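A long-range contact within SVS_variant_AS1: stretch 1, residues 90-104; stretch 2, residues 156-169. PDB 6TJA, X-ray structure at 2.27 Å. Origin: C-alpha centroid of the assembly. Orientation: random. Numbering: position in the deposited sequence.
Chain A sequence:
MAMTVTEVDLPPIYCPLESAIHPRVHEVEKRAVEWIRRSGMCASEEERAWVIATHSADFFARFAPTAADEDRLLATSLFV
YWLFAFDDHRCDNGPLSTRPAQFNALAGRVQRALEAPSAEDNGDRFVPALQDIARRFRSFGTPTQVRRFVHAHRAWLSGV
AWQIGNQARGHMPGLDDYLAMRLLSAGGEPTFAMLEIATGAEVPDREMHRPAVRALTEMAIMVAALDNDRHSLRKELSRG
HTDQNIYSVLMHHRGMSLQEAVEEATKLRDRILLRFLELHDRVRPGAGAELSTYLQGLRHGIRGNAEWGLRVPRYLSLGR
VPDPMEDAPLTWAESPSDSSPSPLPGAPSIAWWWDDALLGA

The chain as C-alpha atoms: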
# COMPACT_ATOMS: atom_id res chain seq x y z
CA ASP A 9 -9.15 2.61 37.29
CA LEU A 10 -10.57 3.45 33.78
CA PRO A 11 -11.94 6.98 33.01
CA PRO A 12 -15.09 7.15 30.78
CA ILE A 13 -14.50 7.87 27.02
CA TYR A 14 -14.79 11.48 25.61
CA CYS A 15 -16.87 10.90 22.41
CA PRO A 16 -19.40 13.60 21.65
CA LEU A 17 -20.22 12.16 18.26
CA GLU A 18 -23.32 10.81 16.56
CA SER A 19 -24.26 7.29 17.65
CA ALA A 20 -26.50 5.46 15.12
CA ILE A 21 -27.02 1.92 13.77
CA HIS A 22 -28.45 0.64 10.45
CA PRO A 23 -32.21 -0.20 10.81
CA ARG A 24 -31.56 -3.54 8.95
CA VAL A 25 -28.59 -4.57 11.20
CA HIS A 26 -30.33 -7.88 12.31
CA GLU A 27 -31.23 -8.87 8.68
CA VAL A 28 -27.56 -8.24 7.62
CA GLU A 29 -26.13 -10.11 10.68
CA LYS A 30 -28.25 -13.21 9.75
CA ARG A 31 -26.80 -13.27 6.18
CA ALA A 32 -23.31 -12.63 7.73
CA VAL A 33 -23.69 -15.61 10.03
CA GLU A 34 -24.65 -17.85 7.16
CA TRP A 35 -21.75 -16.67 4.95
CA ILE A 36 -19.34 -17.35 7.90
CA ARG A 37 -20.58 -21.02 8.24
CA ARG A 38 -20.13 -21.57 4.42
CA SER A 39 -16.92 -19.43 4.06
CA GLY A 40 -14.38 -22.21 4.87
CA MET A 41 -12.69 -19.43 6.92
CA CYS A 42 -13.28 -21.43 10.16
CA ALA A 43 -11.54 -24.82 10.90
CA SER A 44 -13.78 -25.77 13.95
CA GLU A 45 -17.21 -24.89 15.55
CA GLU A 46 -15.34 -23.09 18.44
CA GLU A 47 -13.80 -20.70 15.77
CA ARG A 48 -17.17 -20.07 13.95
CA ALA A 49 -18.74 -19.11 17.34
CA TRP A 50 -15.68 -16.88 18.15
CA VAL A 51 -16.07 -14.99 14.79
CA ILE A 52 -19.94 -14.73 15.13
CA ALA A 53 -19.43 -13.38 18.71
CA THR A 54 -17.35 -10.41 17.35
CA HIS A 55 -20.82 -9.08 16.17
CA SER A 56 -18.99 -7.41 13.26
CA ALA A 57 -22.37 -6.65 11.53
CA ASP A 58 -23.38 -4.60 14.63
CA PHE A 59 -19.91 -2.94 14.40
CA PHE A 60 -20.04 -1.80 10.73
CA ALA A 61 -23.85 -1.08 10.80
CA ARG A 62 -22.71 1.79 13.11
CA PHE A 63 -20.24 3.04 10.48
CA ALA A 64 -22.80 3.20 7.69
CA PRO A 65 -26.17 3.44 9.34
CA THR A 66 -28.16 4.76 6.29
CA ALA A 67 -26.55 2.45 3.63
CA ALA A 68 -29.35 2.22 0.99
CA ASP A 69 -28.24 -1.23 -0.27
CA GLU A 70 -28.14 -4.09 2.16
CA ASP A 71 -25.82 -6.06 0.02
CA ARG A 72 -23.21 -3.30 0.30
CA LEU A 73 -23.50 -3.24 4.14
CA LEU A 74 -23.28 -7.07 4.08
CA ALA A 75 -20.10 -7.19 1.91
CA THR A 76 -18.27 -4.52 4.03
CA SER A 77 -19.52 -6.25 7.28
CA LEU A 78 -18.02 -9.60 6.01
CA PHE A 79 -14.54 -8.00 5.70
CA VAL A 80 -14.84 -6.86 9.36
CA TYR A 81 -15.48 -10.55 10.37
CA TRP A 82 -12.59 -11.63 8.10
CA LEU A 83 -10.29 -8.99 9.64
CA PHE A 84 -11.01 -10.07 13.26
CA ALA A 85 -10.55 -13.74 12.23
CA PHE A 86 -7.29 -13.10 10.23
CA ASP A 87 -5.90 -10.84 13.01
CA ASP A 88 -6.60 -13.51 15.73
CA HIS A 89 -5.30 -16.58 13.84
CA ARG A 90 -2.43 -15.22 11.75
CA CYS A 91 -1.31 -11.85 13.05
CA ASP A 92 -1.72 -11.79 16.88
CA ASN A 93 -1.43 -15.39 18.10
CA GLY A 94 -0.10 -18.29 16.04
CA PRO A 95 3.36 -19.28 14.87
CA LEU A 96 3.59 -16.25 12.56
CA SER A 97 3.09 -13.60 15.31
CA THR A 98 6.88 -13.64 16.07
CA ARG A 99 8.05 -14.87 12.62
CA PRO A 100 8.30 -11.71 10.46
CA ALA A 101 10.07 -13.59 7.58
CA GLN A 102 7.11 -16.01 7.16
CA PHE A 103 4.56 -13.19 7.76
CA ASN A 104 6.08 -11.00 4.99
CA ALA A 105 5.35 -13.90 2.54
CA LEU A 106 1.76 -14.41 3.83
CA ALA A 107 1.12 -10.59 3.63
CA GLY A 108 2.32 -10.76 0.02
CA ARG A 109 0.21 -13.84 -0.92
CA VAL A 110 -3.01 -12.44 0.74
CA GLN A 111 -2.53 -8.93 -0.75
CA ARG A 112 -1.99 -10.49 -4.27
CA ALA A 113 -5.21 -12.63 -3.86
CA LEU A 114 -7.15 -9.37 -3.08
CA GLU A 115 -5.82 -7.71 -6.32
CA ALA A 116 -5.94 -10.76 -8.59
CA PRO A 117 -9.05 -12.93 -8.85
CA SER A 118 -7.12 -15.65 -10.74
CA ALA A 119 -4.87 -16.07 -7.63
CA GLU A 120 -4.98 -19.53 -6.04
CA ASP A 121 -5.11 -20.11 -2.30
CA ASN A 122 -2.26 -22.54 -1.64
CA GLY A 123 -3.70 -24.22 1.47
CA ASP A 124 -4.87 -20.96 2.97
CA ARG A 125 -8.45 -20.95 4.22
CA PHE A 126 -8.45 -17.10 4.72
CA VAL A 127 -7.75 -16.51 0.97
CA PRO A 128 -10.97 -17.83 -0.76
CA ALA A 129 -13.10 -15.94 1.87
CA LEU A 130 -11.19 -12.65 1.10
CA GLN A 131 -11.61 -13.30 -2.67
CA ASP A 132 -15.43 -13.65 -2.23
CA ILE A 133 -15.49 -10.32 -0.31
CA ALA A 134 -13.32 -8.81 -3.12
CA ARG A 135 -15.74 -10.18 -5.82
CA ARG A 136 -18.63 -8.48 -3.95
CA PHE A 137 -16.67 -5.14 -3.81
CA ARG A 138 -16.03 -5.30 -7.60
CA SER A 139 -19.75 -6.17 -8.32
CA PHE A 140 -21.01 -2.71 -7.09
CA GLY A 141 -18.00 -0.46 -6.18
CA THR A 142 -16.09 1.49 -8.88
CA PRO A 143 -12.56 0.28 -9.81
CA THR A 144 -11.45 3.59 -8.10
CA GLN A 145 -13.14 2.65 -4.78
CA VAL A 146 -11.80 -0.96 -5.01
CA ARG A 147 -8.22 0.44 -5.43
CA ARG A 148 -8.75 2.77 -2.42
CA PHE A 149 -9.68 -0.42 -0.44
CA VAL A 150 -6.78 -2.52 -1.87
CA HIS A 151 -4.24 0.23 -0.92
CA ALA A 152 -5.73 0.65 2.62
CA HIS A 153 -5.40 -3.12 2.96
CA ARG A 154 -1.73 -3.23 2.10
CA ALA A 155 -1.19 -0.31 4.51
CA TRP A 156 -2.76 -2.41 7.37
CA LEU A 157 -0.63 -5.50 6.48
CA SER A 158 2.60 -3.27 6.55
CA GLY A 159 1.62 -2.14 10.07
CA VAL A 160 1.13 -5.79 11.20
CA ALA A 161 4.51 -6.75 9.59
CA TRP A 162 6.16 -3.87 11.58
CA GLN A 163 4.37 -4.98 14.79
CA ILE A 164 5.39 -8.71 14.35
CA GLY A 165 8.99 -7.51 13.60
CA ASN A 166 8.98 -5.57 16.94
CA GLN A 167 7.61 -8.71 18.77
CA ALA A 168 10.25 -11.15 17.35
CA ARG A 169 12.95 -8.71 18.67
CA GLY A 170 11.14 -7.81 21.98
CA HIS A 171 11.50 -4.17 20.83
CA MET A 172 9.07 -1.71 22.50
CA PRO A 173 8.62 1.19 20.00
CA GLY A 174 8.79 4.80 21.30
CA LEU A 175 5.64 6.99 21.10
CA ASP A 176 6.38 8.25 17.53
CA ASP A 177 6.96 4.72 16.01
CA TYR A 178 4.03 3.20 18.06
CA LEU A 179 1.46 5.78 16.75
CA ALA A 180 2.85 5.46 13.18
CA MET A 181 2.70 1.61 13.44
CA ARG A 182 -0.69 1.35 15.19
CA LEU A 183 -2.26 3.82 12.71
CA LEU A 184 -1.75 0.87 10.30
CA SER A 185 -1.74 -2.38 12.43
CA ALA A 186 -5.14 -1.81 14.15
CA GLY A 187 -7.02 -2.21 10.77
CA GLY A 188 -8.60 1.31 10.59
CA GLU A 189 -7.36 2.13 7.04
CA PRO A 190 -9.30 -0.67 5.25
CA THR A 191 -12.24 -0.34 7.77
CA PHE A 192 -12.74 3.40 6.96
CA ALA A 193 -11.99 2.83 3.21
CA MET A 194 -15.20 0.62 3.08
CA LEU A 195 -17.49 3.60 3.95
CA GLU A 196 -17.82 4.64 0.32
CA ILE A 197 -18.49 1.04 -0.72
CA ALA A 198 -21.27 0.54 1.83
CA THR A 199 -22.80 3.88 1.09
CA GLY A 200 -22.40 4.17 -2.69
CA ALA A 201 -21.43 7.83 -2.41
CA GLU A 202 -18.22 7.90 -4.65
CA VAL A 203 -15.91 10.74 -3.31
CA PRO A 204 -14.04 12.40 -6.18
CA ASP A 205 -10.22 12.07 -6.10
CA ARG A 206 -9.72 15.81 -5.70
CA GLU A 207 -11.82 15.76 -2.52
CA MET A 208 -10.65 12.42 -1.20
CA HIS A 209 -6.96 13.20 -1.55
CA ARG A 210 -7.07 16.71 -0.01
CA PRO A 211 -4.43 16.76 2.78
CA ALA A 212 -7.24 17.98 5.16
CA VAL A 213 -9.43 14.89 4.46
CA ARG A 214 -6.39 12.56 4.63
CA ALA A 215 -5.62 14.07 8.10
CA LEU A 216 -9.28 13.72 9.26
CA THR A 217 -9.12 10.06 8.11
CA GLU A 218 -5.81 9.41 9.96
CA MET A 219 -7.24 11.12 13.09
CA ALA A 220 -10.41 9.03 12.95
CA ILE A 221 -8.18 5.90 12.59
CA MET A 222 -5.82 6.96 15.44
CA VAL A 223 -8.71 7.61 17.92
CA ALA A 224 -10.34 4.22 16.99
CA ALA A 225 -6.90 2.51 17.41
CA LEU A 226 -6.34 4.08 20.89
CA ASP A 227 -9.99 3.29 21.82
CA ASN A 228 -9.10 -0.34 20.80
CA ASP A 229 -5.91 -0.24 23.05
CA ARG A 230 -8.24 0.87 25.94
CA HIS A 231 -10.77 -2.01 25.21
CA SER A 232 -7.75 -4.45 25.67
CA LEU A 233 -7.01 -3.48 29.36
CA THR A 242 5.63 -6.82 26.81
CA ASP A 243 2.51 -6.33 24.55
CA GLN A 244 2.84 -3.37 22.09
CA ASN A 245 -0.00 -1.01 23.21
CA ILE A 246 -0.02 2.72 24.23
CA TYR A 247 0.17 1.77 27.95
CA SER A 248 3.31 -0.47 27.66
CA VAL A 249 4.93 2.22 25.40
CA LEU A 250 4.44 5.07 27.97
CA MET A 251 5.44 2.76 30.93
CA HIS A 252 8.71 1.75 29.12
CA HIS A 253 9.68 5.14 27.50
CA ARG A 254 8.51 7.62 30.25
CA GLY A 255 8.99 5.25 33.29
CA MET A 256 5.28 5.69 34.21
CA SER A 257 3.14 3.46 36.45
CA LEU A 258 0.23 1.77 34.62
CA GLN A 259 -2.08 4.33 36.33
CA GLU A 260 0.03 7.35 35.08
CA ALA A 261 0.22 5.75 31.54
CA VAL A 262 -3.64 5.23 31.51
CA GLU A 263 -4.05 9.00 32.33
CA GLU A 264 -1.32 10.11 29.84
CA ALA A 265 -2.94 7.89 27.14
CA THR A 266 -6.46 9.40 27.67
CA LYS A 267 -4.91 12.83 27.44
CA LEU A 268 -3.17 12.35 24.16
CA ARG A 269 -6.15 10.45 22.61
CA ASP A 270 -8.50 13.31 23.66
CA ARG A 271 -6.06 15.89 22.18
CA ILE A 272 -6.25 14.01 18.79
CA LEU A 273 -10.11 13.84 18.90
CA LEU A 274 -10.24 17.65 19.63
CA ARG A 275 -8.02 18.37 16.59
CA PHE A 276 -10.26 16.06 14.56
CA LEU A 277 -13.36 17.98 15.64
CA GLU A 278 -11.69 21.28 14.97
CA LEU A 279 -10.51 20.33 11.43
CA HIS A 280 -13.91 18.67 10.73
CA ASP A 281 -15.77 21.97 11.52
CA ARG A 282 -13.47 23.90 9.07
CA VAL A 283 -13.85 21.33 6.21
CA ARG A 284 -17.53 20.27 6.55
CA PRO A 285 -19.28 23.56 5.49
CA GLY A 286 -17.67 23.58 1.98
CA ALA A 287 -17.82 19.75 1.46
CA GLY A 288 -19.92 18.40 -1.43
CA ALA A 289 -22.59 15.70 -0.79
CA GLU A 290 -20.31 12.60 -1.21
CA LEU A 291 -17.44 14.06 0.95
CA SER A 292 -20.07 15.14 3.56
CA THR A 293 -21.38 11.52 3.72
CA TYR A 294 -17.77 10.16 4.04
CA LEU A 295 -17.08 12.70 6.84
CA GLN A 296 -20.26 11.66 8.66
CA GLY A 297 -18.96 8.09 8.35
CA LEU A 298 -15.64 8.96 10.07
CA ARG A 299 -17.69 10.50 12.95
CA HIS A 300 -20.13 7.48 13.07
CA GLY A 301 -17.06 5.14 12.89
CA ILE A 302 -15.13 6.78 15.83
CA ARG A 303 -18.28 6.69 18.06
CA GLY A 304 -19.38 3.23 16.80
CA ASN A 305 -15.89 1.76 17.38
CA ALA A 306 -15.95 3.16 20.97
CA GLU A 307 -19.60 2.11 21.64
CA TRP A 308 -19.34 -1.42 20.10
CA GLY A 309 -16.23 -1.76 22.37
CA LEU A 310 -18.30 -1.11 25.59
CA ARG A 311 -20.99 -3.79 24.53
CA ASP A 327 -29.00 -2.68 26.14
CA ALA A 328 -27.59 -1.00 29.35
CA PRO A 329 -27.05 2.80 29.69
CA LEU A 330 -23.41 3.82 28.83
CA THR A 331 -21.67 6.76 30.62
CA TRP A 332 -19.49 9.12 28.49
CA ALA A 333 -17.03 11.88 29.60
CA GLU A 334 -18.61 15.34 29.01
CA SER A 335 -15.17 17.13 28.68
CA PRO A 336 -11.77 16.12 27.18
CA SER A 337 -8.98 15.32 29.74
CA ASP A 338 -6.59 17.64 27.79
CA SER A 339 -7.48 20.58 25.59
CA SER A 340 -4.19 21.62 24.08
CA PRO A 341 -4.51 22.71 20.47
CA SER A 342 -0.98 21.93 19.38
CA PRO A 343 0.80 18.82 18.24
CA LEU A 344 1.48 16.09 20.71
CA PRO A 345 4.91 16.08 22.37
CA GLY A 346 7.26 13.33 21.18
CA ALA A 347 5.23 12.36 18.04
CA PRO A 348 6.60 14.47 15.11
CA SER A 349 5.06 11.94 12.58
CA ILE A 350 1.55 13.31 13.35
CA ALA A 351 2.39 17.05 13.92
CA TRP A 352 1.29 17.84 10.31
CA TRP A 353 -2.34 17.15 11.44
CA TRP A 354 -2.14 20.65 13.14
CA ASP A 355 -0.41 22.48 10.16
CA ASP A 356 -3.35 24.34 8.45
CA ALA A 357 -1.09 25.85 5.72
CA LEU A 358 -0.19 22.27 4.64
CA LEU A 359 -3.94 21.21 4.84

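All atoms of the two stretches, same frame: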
# COMPACT_ATOMS: atom_id res chain seq x y z
N ARG A 90 -3.66 -15.33 12.51
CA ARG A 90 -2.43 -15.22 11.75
C ARG A 90 -1.54 -14.07 12.06
O ARG A 90 -0.43 -14.05 11.65
CB ARG A 90 -2.75 -15.06 10.27
CG ARG A 90 -3.59 -16.14 9.68
CD ARG A 90 -2.75 -17.15 8.94
NE ARG A 90 -3.44 -18.41 8.87
CZ ARG A 90 -3.88 -18.96 7.76
NH1 ARG A 90 -3.69 -18.38 6.58
NH2 ARG A 90 -4.52 -20.10 7.83
N CYS A 91 -2.04 -13.11 12.78
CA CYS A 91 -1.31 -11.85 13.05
C CYS A 91 -0.92 -11.83 14.52
O CYS A 91 0.26 -11.63 14.80
CB CYS A 91 -2.15 -10.63 12.65
SG CYS A 91 -2.57 -10.58 10.88
N ASP A 92 -1.87 -12.08 15.42
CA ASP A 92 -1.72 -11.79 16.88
C ASP A 92 -1.29 -13.04 17.67
O ASP A 92 -0.66 -12.84 18.71
CB ASP A 92 -3.01 -11.14 17.43
CG ASP A 92 -2.80 -10.35 18.70
OD1 ASP A 92 -1.86 -9.51 18.72
OD2 ASP A 92 -3.56 -10.59 19.67
N ASN A 93 -1.65 -14.24 17.26
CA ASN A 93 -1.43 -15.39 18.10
C ASN A 93 -0.68 -16.63 17.71
O ASN A 93 -0.01 -17.22 18.57
CB ASN A 93 -2.78 -15.90 18.59
CG ASN A 93 -3.38 -15.02 19.64
OD1 ASN A 93 -2.69 -14.55 20.50
ND2 ASN A 93 -4.65 -14.78 19.55
N GLY A 94 -0.73 -17.04 16.45
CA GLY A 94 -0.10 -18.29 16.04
C GLY A 94 1.39 -18.27 15.82
O GLY A 94 2.07 -17.42 16.28
N PRO A 95 1.91 -19.25 15.09
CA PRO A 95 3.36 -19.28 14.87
C PRO A 95 3.89 -18.03 14.17
O PRO A 95 4.97 -17.62 14.50
CB PRO A 95 3.56 -20.51 14.01
CG PRO A 95 2.25 -20.77 13.40
CD PRO A 95 1.23 -20.33 14.37
N LEU A 96 3.15 -17.43 13.25
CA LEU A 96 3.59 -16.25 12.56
C LEU A 96 3.72 -14.93 13.30
O LEU A 96 4.38 -14.04 12.80
CB LEU A 96 2.71 -16.03 11.35
CG LEU A 96 3.27 -16.76 10.17
CD1 LEU A 96 2.86 -18.18 10.36
CD2 LEU A 96 2.73 -16.22 8.87
N SER A 97 3.14 -14.84 14.48
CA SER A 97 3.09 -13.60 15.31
C SER A 97 4.47 -13.17 15.83
O SER A 97 4.56 -12.09 16.42
CB SER A 97 2.11 -13.74 16.46
OG SER A 97 2.64 -14.57 17.49
N THR A 98 5.50 -14.00 15.67
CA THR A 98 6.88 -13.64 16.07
C THR A 98 7.83 -14.11 14.98
O THR A 98 9.03 -14.28 15.28
CB THR A 98 7.25 -14.25 17.43
OG1 THR A 98 7.02 -15.65 17.32
CG2 THR A 98 6.43 -13.73 18.59
N ARG A 99 7.30 -14.31 13.77
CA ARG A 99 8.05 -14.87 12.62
C ARG A 99 7.85 -13.92 11.43
O ARG A 99 7.13 -14.24 10.47
CB ARG A 99 7.66 -16.34 12.41
CG ARG A 99 8.03 -17.28 13.56
CD ARG A 99 9.52 -17.38 13.90
NE ARG A 99 10.20 -18.12 12.83
CZ ARG A 99 10.36 -19.45 12.77
NH1 ARG A 99 9.96 -20.24 13.76
NH2 ARG A 99 10.94 -19.99 11.70
N PRO A 100 8.50 -12.73 11.47
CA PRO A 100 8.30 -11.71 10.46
C PRO A 100 8.59 -12.26 9.06
O PRO A 100 7.85 -11.91 8.16
CB PRO A 100 9.26 -10.57 10.77
CG PRO A 100 10.00 -10.99 12.02
CD PRO A 100 9.44 -12.30 12.50
N ALA A 101 9.64 -13.07 8.91
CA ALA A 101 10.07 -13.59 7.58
C ALA A 101 8.92 -14.38 6.94
O ALA A 101 8.60 -14.12 5.78
CB ALA A 101 11.32 -14.40 7.68
N GLN A 102 8.26 -15.24 7.68
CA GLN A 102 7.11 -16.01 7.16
C GLN A 102 5.91 -15.09 7.00
O GLN A 102 5.18 -15.27 6.03
CB GLN A 102 6.73 -17.16 8.08
CG GLN A 102 7.77 -18.25 8.14
CD GLN A 102 7.42 -19.29 9.17
OE1 GLN A 102 6.46 -20.02 8.98
NE2 GLN A 102 8.20 -19.36 10.25
N PHE A 103 5.72 -14.10 7.88
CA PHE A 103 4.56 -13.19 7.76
C PHE A 103 4.67 -12.34 6.49
O PHE A 103 3.67 -12.16 5.79
CB PHE A 103 4.37 -12.32 9.00
CG PHE A 103 3.13 -11.48 8.87
CD1 PHE A 103 1.88 -12.02 9.10
CD2 PHE A 103 3.21 -10.18 8.39
CE1 PHE A 103 0.73 -11.26 8.95
CE2 PHE A 103 2.06 -9.43 8.22
CZ PHE A 103 0.82 -9.97 8.49
N ASN A 104 5.87 -11.85 6.18
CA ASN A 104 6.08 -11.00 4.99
C ASN A 104 5.58 -11.77 3.75
O ASN A 104 5.02 -11.13 2.85
CB ASN A 104 7.53 -10.55 4.91
CG ASN A 104 7.91 -9.54 5.97
OD1 ASN A 104 7.07 -9.10 6.76
ND2 ASN A 104 9.16 -9.14 5.95
N TRP A 156 -2.49 -1.66 6.12
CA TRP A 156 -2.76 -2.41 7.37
C TRP A 156 -1.78 -3.59 7.52
O TRP A 156 -1.19 -3.76 8.62
CB TRP A 156 -4.22 -2.84 7.44
CG TRP A 156 -4.45 -4.04 8.29
CD1 TRP A 156 -4.27 -4.14 9.64
CD2 TRP A 156 -4.89 -5.34 7.85
NE1 TRP A 156 -4.54 -5.40 10.06
CE2 TRP A 156 -4.94 -6.16 8.99
CE3 TRP A 156 -5.23 -5.89 6.62
CZ2 TRP A 156 -5.33 -7.49 8.93
CZ3 TRP A 156 -5.59 -7.21 6.55
CH2 TRP A 156 -5.61 -8.00 7.70
N LEU A 157 -1.58 -4.37 6.45
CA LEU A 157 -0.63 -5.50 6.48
C LEU A 157 0.79 -5.01 6.80
O LEU A 157 1.41 -5.69 7.60
CB LEU A 157 -0.68 -6.29 5.17
CG LEU A 157 -1.97 -7.07 4.93
CD1 LEU A 157 -1.99 -7.65 3.52
CD2 LEU A 157 -2.15 -8.16 5.96
N SER A 158 1.27 -3.89 6.23
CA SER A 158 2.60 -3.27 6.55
C SER A 158 2.70 -2.90 8.03
O SER A 158 3.81 -2.93 8.57
CB SER A 158 2.87 -2.06 5.72
OG SER A 158 2.82 -2.43 4.35
N GLY A 159 1.62 -2.44 8.63
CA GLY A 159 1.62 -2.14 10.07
C GLY A 159 1.81 -3.41 10.87
O GLY A 159 2.60 -3.38 11.83
N VAL A 160 1.08 -4.47 10.51
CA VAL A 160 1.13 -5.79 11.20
C VAL A 160 2.55 -6.35 11.06
O VAL A 160 3.08 -6.82 12.06
CB VAL A 160 0.08 -6.79 10.68
CG1 VAL A 160 0.26 -8.14 11.33
CG2 VAL A 160 -1.36 -6.30 10.92
N ALA A 161 3.14 -6.27 9.88
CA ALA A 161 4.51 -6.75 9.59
C ALA A 161 5.50 -6.04 10.50
O ALA A 161 6.34 -6.72 11.07
CB ALA A 161 4.85 -6.54 8.12
N TRP A 162 5.38 -4.72 10.64
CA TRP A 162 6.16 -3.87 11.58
C TRP A 162 5.96 -4.37 13.02
O TRP A 162 6.96 -4.62 13.73
CB TRP A 162 5.69 -2.42 11.43
CG TRP A 162 6.46 -1.35 12.13
CD1 TRP A 162 7.42 -1.45 13.10
CD2 TRP A 162 6.25 0.06 11.93
NE1 TRP A 162 7.86 -0.21 13.47
CE2 TRP A 162 7.17 0.73 12.75
CE3 TRP A 162 5.43 0.79 11.07
CZ2 TRP A 162 7.25 2.13 12.77
CZ3 TRP A 162 5.50 2.17 11.09
CH2 TRP A 162 6.42 2.82 11.92
N GLN A 163 4.71 -4.50 13.44
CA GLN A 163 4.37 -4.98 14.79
C GLN A 163 5.04 -6.33 15.08
O GLN A 163 5.73 -6.44 16.10
CB GLN A 163 2.86 -5.06 14.95
CG GLN A 163 2.44 -4.90 16.40
CD GLN A 163 1.14 -5.64 16.65
OE1 GLN A 163 0.06 -5.19 16.25
NE2 GLN A 163 1.28 -6.78 17.32
N ILE A 164 4.82 -7.34 14.23
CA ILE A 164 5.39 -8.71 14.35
C ILE A 164 6.93 -8.66 14.40
O ILE A 164 7.54 -9.46 15.15
CB ILE A 164 4.87 -9.58 13.18
CG1 ILE A 164 3.38 -9.91 13.36
CG2 ILE A 164 5.69 -10.84 13.02
CD1 ILE A 164 2.79 -10.66 12.17
N GLY A 165 7.54 -7.78 13.59
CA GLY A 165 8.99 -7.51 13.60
C GLY A 165 9.42 -7.06 14.98
O GLY A 165 10.44 -7.62 15.49
N ASN A 166 8.69 -6.10 15.58
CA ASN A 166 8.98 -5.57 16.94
C ASN A 166 8.90 -6.72 17.96
O ASN A 166 9.84 -6.84 18.80
CB ASN A 166 8.03 -4.44 17.33
CG ASN A 166 8.31 -3.14 16.61
OD1 ASN A 166 9.30 -3.03 15.90
ND2 ASN A 166 7.43 -2.15 16.79
N GLN A 167 7.88 -7.57 17.84
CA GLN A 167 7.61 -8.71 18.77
C GLN A 167 8.76 -9.72 18.70
O GLN A 167 9.27 -10.06 19.75
CB GLN A 167 6.27 -9.37 18.47
CG GLN A 167 5.10 -8.71 19.20
CD GLN A 167 5.24 -8.71 20.70
OE1 GLN A 167 5.49 -7.68 21.33
NE2 GLN A 167 5.09 -9.88 21.30
N ALA A 168 9.16 -10.17 17.51
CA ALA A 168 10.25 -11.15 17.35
C ALA A 168 11.46 -10.65 18.13
O ALA A 168 12.10 -11.48 18.81
CB ALA A 168 10.59 -11.38 15.89
N ARG A 169 11.75 -9.34 18.06
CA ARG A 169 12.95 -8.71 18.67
C ARG A 169 12.71 -8.36 20.15
O ARG A 169 13.68 -8.00 20.81
CB ARG A 169 13.33 -7.40 17.97
CG ARG A 169 13.79 -7.55 16.53
CD ARG A 169 13.67 -6.24 15.77
NE ARG A 169 14.42 -5.13 16.34
CZ ARG A 169 14.16 -3.83 16.12
NH1 ARG A 169 13.14 -3.45 15.35
NH2 ARG A 169 14.90 -2.90 16.69

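The contact centres on Phe-103, whose side chain sits as a knob in the hole formed by Leu-157, Val-160, Ala-161 and Ile-164, four residues brought onto one side of the second stretch by the helical repeat. Ile-164 covers one face of the ring: its CD1 lies 3.6 Å from the centroid of the Phe-103 ring and 20° off the normal, a CH-pi arrangement. Val-160 packs as tightly, with its CG1 3.4 Å from CZ of Phe-103, while the carbonyl O of Leu-157 approaches the ring edge at CE2 of Phe-103 (3.8 Å). That oxygen is already engaged within its own helix, accepting from N of Ala-161.

The helix beginning at Pro-100 runs nearly antiparallel to helix 156-169, at 166°, with the axes 9.5 Å apart at closest approach. Pro-100 packs against the backbone of Gly-165, its CG 4.0 Å from CA of Gly-165, and CD of Pro-100 is 3.7 Å from CB of Ala-168. At the other end of the first stretch, CB of Cys-91 meets CG1 of Val-160 at 3.7 Å. Ile-164 bridges these regions, since its CD1 reaches Phe-103 while its CG2 lies against the turn, 3.5 Å from O of Leu-96. The turn is braced internally: Arg-99 N donates to Leu-96 O (3.1 Å), and Ser-97 OG donates to Gly-94 O (3.1 Å).

Toward the periphery the backbones draw closest, the CA atoms of Thr-98 and Ala-168 being 4.4 Å apart; there O of Thr-98 touches CB of Ala-168 at 3.3 Å. Asp-92 and Gln-163 bring polar groups near each other, but OD1 of Asp-92 remains 4.4 Å from NE2 of Gln-163. No hydrogen bond links the two stretches, so their direct association rests on apolar packing and van der Waals contact.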